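Local coordinates for protein apoptosis regulator Bcl-2 homolog (Murid herpesvirus 4, PDB 4MI8) that protects infected cells from apoptosis and inhibits host starvation-induced autophagy, interacting with host BECN1, BAK1 and BAX and so supporting latency and chronic infection, at residues D29-S33 / A34-D38; R97-E101 / E102-P106. All coordinates share one frame; numbering follows the deposited sequence.

How the contacts relate
Both contacts lie at ends of helices in the all-helical Bcl-2-like bundle, and contact 1 comes first along the chain. Contact 1 (29-38) is the start of helix 33-56, reached through the loop that follows helix 8-23; contact 2 (97-106) is the finish of helix 86-103, where the chain turns toward helix 111-126. Their centres are 21 Å apart and their nearest atoms about 11 Å. Helix 8-23 touches both, through Val35 in contact 1 and Cys100 in contact 2. Cys30 in contact 1 and Cys105 in contact 2 are the two ends of an interchain disulfide reported for this protein, consistent with linkage between chains; the assembly here holds a single protein chain.

Contact 1: residues D29-S33 / A34-D38; sequences DCVDS and AVLVD
Val31 and Val35 meet methyl to methyl, CG1 of Val31 lying 3.6 Å from CG1 of Val35, and this is the tight side of the turn that starts helix 33-56. The two side chains cross at about a right angle. In Val31, CG1 stands anti to the backbone N (chi1 -164°), which swings it over the first turn, where it also comes within 4.1 Å of Leu36 CB. Val35 is buried and also packs on Tyr10 and Ala17 of helix 8-23, while Leu36 touches Leu28 in the preceding loop.

The opposite character belongs to Asp32, the N-cap, which is exposed to solvent. Its OD1 takes the N-H of Val35 at 3.3 Å, a nearly straight bond (163°) that arrives from above the carboxylate plane. The same oxygen lies 2.7 Å from Ala34 N, but there the bond is bent and weak. OD2 leans against Val35 CG2 at 3.8 Å, joining the cap to the apolar side.

Behind the cap the regular helix pattern sets in: Leu36 N donates to Asp32 O at 2.8 Å, and Val37 N to Ser33 O at 2.9 Å. Ser33 and Ala34 are on the exposed side.

One residue thus serves the helix start twice, its carboxylate receiving the amide of Val35, and weakly that of Ala34, and its carbonyl opening the i to i+4 bonds. The negative charge beside the helix N-terminus would probably be steadied by the helix dipole, lowering the pKa of Asp32, while the valine pair joins the incoming loop to the buried face.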
loop_
_atom_site.group_PDB
_atom_site.type_symbol
_atom_site.label_atom_id
_atom_site.label_comp_id
_atom_site.label_asym_id
_atom_site.label_seq_id
_atom_site.Cartn_x
_atom_site.Cartn_y
_atom_site.Cartn_z
ATOM N N ASP A 29 7.741 9.179 -17.890
ATOM C CA ASP A 29 8.268 10.497 -18.228
ATOM C C ASP A 29 7.939 11.624 -17.298
ATOM O O ASP A 29 8.791 12.474 -17.046
ATOM C CB ASP A 29 7.782 10.918 -19.596
ATOM C CG ASP A 29 8.865 10.849 -20.585
ATOM O OD1 ASP A 29 9.831 10.111 -20.299
ATOM O OD2 ASP A 29 8.793 11.530 -21.627
ATOM N N CYS A 30 6.703 11.653 -16.809
ATOM C CA CYS A 30 6.164 12.864 -16.209
ATOM C C CYS A 30 6.554 12.897 -14.763
ATOM O O CYS A 30 6.474 13.947 -14.124
ATOM C CB CYS A 30 4.636 12.915 -16.366
ATOM S SG CYS A 30 4.084 12.781 -18.100
ATOM N N VAL A 31 6.974 11.750 -14.229
ATOM C CA VAL A 31 7.320 11.675 -12.810
ATOM C C VAL A 31 8.767 12.166 -12.604
ATOM O O VAL A 31 9.634 11.877 -13.413
ATOM C CB VAL A 31 7.219 10.206 -12.337
ATOM C CG1 VAL A 31 7.174 10.130 -10.832
ATOM C CG2 VAL A 31 6.020 9.500 -12.970
ATOM N N ASP A 32 9.035 12.873 -11.519
ATOM C CA ASP A 32 10.395 13.113 -11.121
ATOM C C ASP A 32 11.167 11.757 -11.002
ATOM O O ASP A 32 10.707 10.839 -10.317
ATOM C CB ASP A 32 10.390 13.881 -9.803
ATOM C CG ASP A 32 11.667 13.663 -8.967
ATOM O OD1 ASP A 32 12.490 12.763 -9.277
ATOM O OD2 ASP A 32 11.874 14.363 -7.957
ATOM N N SER A 33 12.346 11.655 -11.640
ATOM C CA SER A 33 13.177 10.411 -11.603
ATOM C C SER A 33 13.298 9.693 -10.276
ATOM O O SER A 33 13.016 8.526 -10.185
ATOM C CB SER A 33 14.586 10.729 -12.093
ATOM O OG SER A 33 14.564 10.506 -13.453
ATOM N N ALA A 34 13.735 10.417 -9.249
ATOM C CA ALA A 34 13.960 9.879 -7.892
ATOM C C ALA A 34 12.665 9.384 -7.291
ATOM O O ALA A 34 12.655 8.397 -6.560
ATOM C CB ALA A 34 14.511 10.970 -7.008
ATOM N N VAL A 35 11.574 10.096 -7.577
ATOM C CA VAL A 35 10.295 9.646 -7.113
ATOM C C VAL A 35 9.942 8.365 -7.903
ATOM O O VAL A 35 9.394 7.422 -7.357
ATOM C CB VAL A 35 9.221 10.713 -7.352
ATOM C CG1 VAL A 35 7.834 10.085 -7.270
ATOM C CG2 VAL A 35 9.392 11.896 -6.366
ATOM N N LEU A 36 10.215 8.354 -9.204
ATOM C CA LEU A 36 9.879 7.169 -9.972
ATOM C C LEU A 36 10.679 5.925 -9.432
ATOM O O LEU A 36 10.221 4.769 -9.459
ATOM C CB LEU A 36 10.227 7.420 -11.432
ATOM C CG LEU A 36 9.900 6.250 -12.348
ATOM C CD1 LEU A 36 8.407 5.918 -12.168
ATOM C CD2 LEU A 36 10.265 6.557 -13.806
ATOM N N VAL A 37 11.868 6.185 -8.919
ATOM C CA VAL A 37 12.657 5.102 -8.307
ATOM C C VAL A 37 11.914 4.492 -7.089
ATOM O O VAL A 37 11.802 3.256 -6.986
ATOM C CB VAL A 37 14.127 5.515 -8.036
ATOM C CG1 VAL A 37 14.856 4.461 -7.175
ATOM C CG2 VAL A 37 14.823 5.611 -9.366
ATOM N N ASP A 38 11.434 5.352 -6.213
ATOM C CA ASP A 38 10.828 4.939 -4.948
ATOM C C ASP A 38 9.514 4.293 -5.216
ATOM O O ASP A 38 9.174 3.294 -4.589
ATOM C CB ASP A 38 10.693 6.138 -4.023
ATOM C CG ASP A 38 12.042 6.560 -3.455
ATOM O OD1 ASP A 38 12.990 5.730 -3.380
ATOM O OD2 ASP A 38 12.201 7.720 -3.087
#

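Contact 2: residues R97-E101 / E102-P106; sequences RYVCE and EVLCP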
loop_
_atom_site.group_PDB
_atom_site.type_symbol
_atom_site.label_atom_id
_atom_site.label_comp_id
_atom_site.label_asym_id
_atom_site.label_seq_id
_atom_site.Cartn_x
_atom_site.Cartn_y
_atom_site.Cartn_z
ATOM N N ARG A 97 -2.839 -0.822 -3.650
ATOM C CA ARG A 97 -2.654 -1.196 -5.039
ATOM C C ARG A 97 -3.810 -2.027 -5.549
ATOM O O ARG A 97 -4.221 -1.851 -6.692
ATOM C CB ARG A 97 -1.371 -1.989 -5.237
ATOM C CG ARG A 97 -1.142 -2.397 -6.682
ATOM C CD ARG A 97 0.231 -3.086 -6.956
ATOM N NE ARG A 97 0.351 -4.371 -6.259
ATOM C CZ ARG A 97 0.380 -5.564 -6.889
ATOM N NH1 ARG A 97 0.345 -5.652 -8.209
ATOM N NH2 ARG A 97 0.530 -6.688 -6.219
ATOM N N TYR A 98 -4.309 -2.956 -4.701
ATOM C CA TYR A 98 -5.460 -3.780 -5.050
ATOM C C TYR A 98 -6.643 -2.843 -5.337
ATOM O O TYR A 98 -7.240 -2.950 -6.401
ATOM C CB TYR A 98 -5.880 -4.736 -3.915
ATOM C CG TYR A 98 -7.025 -5.667 -4.369
ATOM C CD1 TYR A 98 -6.735 -6.852 -5.069
ATOM C CD2 TYR A 98 -8.392 -5.354 -4.142
ATOM C CE1 TYR A 98 -7.745 -7.707 -5.529
ATOM C CE2 TYR A 98 -9.415 -6.215 -4.590
ATOM C CZ TYR A 98 -9.071 -7.395 -5.281
ATOM O OH TYR A 98 -10.003 -8.300 -5.769
ATOM N N VAL A 99 -7.006 -1.979 -4.383
ATOM C CA VAL A 99 -8.133 -1.071 -4.574
ATOM C C VAL A 99 -8.019 -0.335 -5.941
ATOM O O VAL A 99 -8.917 -0.461 -6.792
ATOM C CB VAL A 99 -8.279 -0.038 -3.457
ATOM C CG1 VAL A 99 -9.420 0.925 -3.808
ATOM C CG2 VAL A 99 -8.553 -0.733 -2.143
ATOM N N CYS A 100 -6.909 0.357 -6.187
ATOM C CA CYS A 100 -6.704 0.983 -7.502
ATOM C C CYS A 100 -6.906 0.022 -8.642
ATOM O O CYS A 100 -7.490 0.400 -9.637
ATOM C CB CYS A 100 -5.323 1.557 -7.681
ATOM S SG CYS A 100 -5.025 2.944 -6.588
ATOM N N GLU A 101 -6.370 -1.170 -8.564
ATOM C CA GLU A 101 -6.237 -1.966 -9.753
ATOM C C GLU A 101 -7.448 -2.843 -10.029
ATOM O O GLU A 101 -7.550 -3.419 -11.085
ATOM C CB GLU A 101 -4.961 -2.813 -9.710
ATOM C CG GLU A 101 -3.665 -2.096 -10.003
ATOM C CD GLU A 101 -2.452 -2.998 -10.011
ATOM O OE1 GLU A 101 -2.488 -4.101 -9.502
ATOM O OE2 GLU A 101 -1.434 -2.610 -10.531
ATOM N N GLU A 102 -8.355 -2.950 -9.078
ATOM C CA GLU A 102 -9.491 -3.831 -9.254
ATOM C C GLU A 102 -10.798 -3.373 -8.718
ATOM O O GLU A 102 -11.802 -3.887 -9.115
ATOM C CB GLU A 102 -9.232 -5.187 -8.667
ATOM C CG GLU A 102 -8.928 -6.213 -9.726
ATOM C CD GLU A 102 -7.490 -6.557 -9.764
ATOM O OE1 GLU A 102 -6.857 -6.457 -8.716
ATOM O OE2 GLU A 102 -6.991 -6.923 -10.823
ATOM N N VAL A 103 -10.793 -2.435 -7.801
ATOM C CA VAL A 103 -12.019 -1.905 -7.296
ATOM C C VAL A 103 -12.380 -0.615 -8.015
ATOM O O VAL A 103 -13.358 -0.592 -8.726
ATOM C CB VAL A 103 -11.953 -1.732 -5.805
ATOM C CG1 VAL A 103 -13.177 -1.027 -5.294
ATOM C CG2 VAL A 103 -11.799 -3.083 -5.162
ATOM N N LEU A 104 -11.566 0.430 -7.848
ATOM C CA LEU A 104 -11.731 1.700 -8.534
ATOM C C LEU A 104 -11.729 1.572 -10.058
ATOM O O LEU A 104 -11.131 0.693 -10.654
ATOM C CB LEU A 104 -10.649 2.695 -8.107
ATOM C CG LEU A 104 -10.519 2.984 -6.615
ATOM C CD1 LEU A 104 -9.702 4.249 -6.398
ATOM C CD2 LEU A 104 -11.884 3.120 -5.958
ATOM N N CYS A 105 -12.399 2.512 -10.680
ATOM C CA CYS A 105 -12.440 2.659 -12.105
ATOM C C CYS A 105 -11.010 2.740 -12.678
ATOM O O CYS A 105 -10.167 3.531 -12.204
ATOM C CB CYS A 105 -13.225 3.939 -12.301
ATOM S SG CYS A 105 -13.092 4.793 -10.685
ATOM N N PRO A 106 -10.735 1.944 -13.726
ATOM C CA PRO A 106 -9.367 1.773 -14.228
ATOM C C PRO A 106 -8.841 2.958 -15.065
ATOM O O PRO A 106 -9.638 3.782 -15.533
ATOM C CB PRO A 106 -9.478 0.504 -15.090
ATOM C CG PRO A 106 -10.955 0.342 -15.407
ATOM C CD PRO A 106 -11.727 1.423 -14.688
HETATM O O HOH W 1 -7.560 2.719 -11.233
HETATM O O HOH W 2 -3.894 -5.605 -7.617
#
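Val99 CG1 packs against Leu104 CG at 3.7 Å, the apolar centre of the turn that ends helix 86-103. With chi1 at 176°, Val99 turns CG1 to the side opposite its own N, where it also lies near Leu104 CD2 and, more distantly, Val103 CB. Both Val99 and Leu104 are buried: Val99 rests on Leu116 of helix 111-126, and Leu104 on Asp112 and His113 of the same helix.

Next outward is the Tyr98 ring. Glu102 CB sits over one face, offset toward the rim and 4.2 Å from the ring centroid, a CH-pi contact, while Val103 CG2 approaches CE2 of Tyr98 at 4.0 Å. The ring also meets that of Tyr61.

The backbone here is a helix coming undone. Val99 O accepts two firm bonds, from Val103 N at 2.9 Å and Leu104 N at 3.0 Å, which reach it from opposite faces of its carbonyl plane. The first is an alpha-type i to i+4 bond and the second a wider i to i+5 bond, so the last turn opens into a pi-type one. A weak third comes from Glu102 N, whose other bond, to Tyr98 O, is weak too.

At the polar edge, one water donates to Cys100 O and Cys105 O, spanning the exit from the helix. A second donates to Glu101 OE1 at 2.8 Å and to Glu102 OE1 at 3.3 Å, bridging carboxylates whose like charges stand apart. Arg97 NH1 faces Glu101 OE1 by charge alone, since the oxygen lies well out of the guanidinium plane.

The water between the two acids probably eases their mutual repulsion, and Arg97, which also pairs with Asp94, may offset part of the charge, while the Val99 carbonyl holds both Val103 and Leu104 amides where the helix gives way to loop.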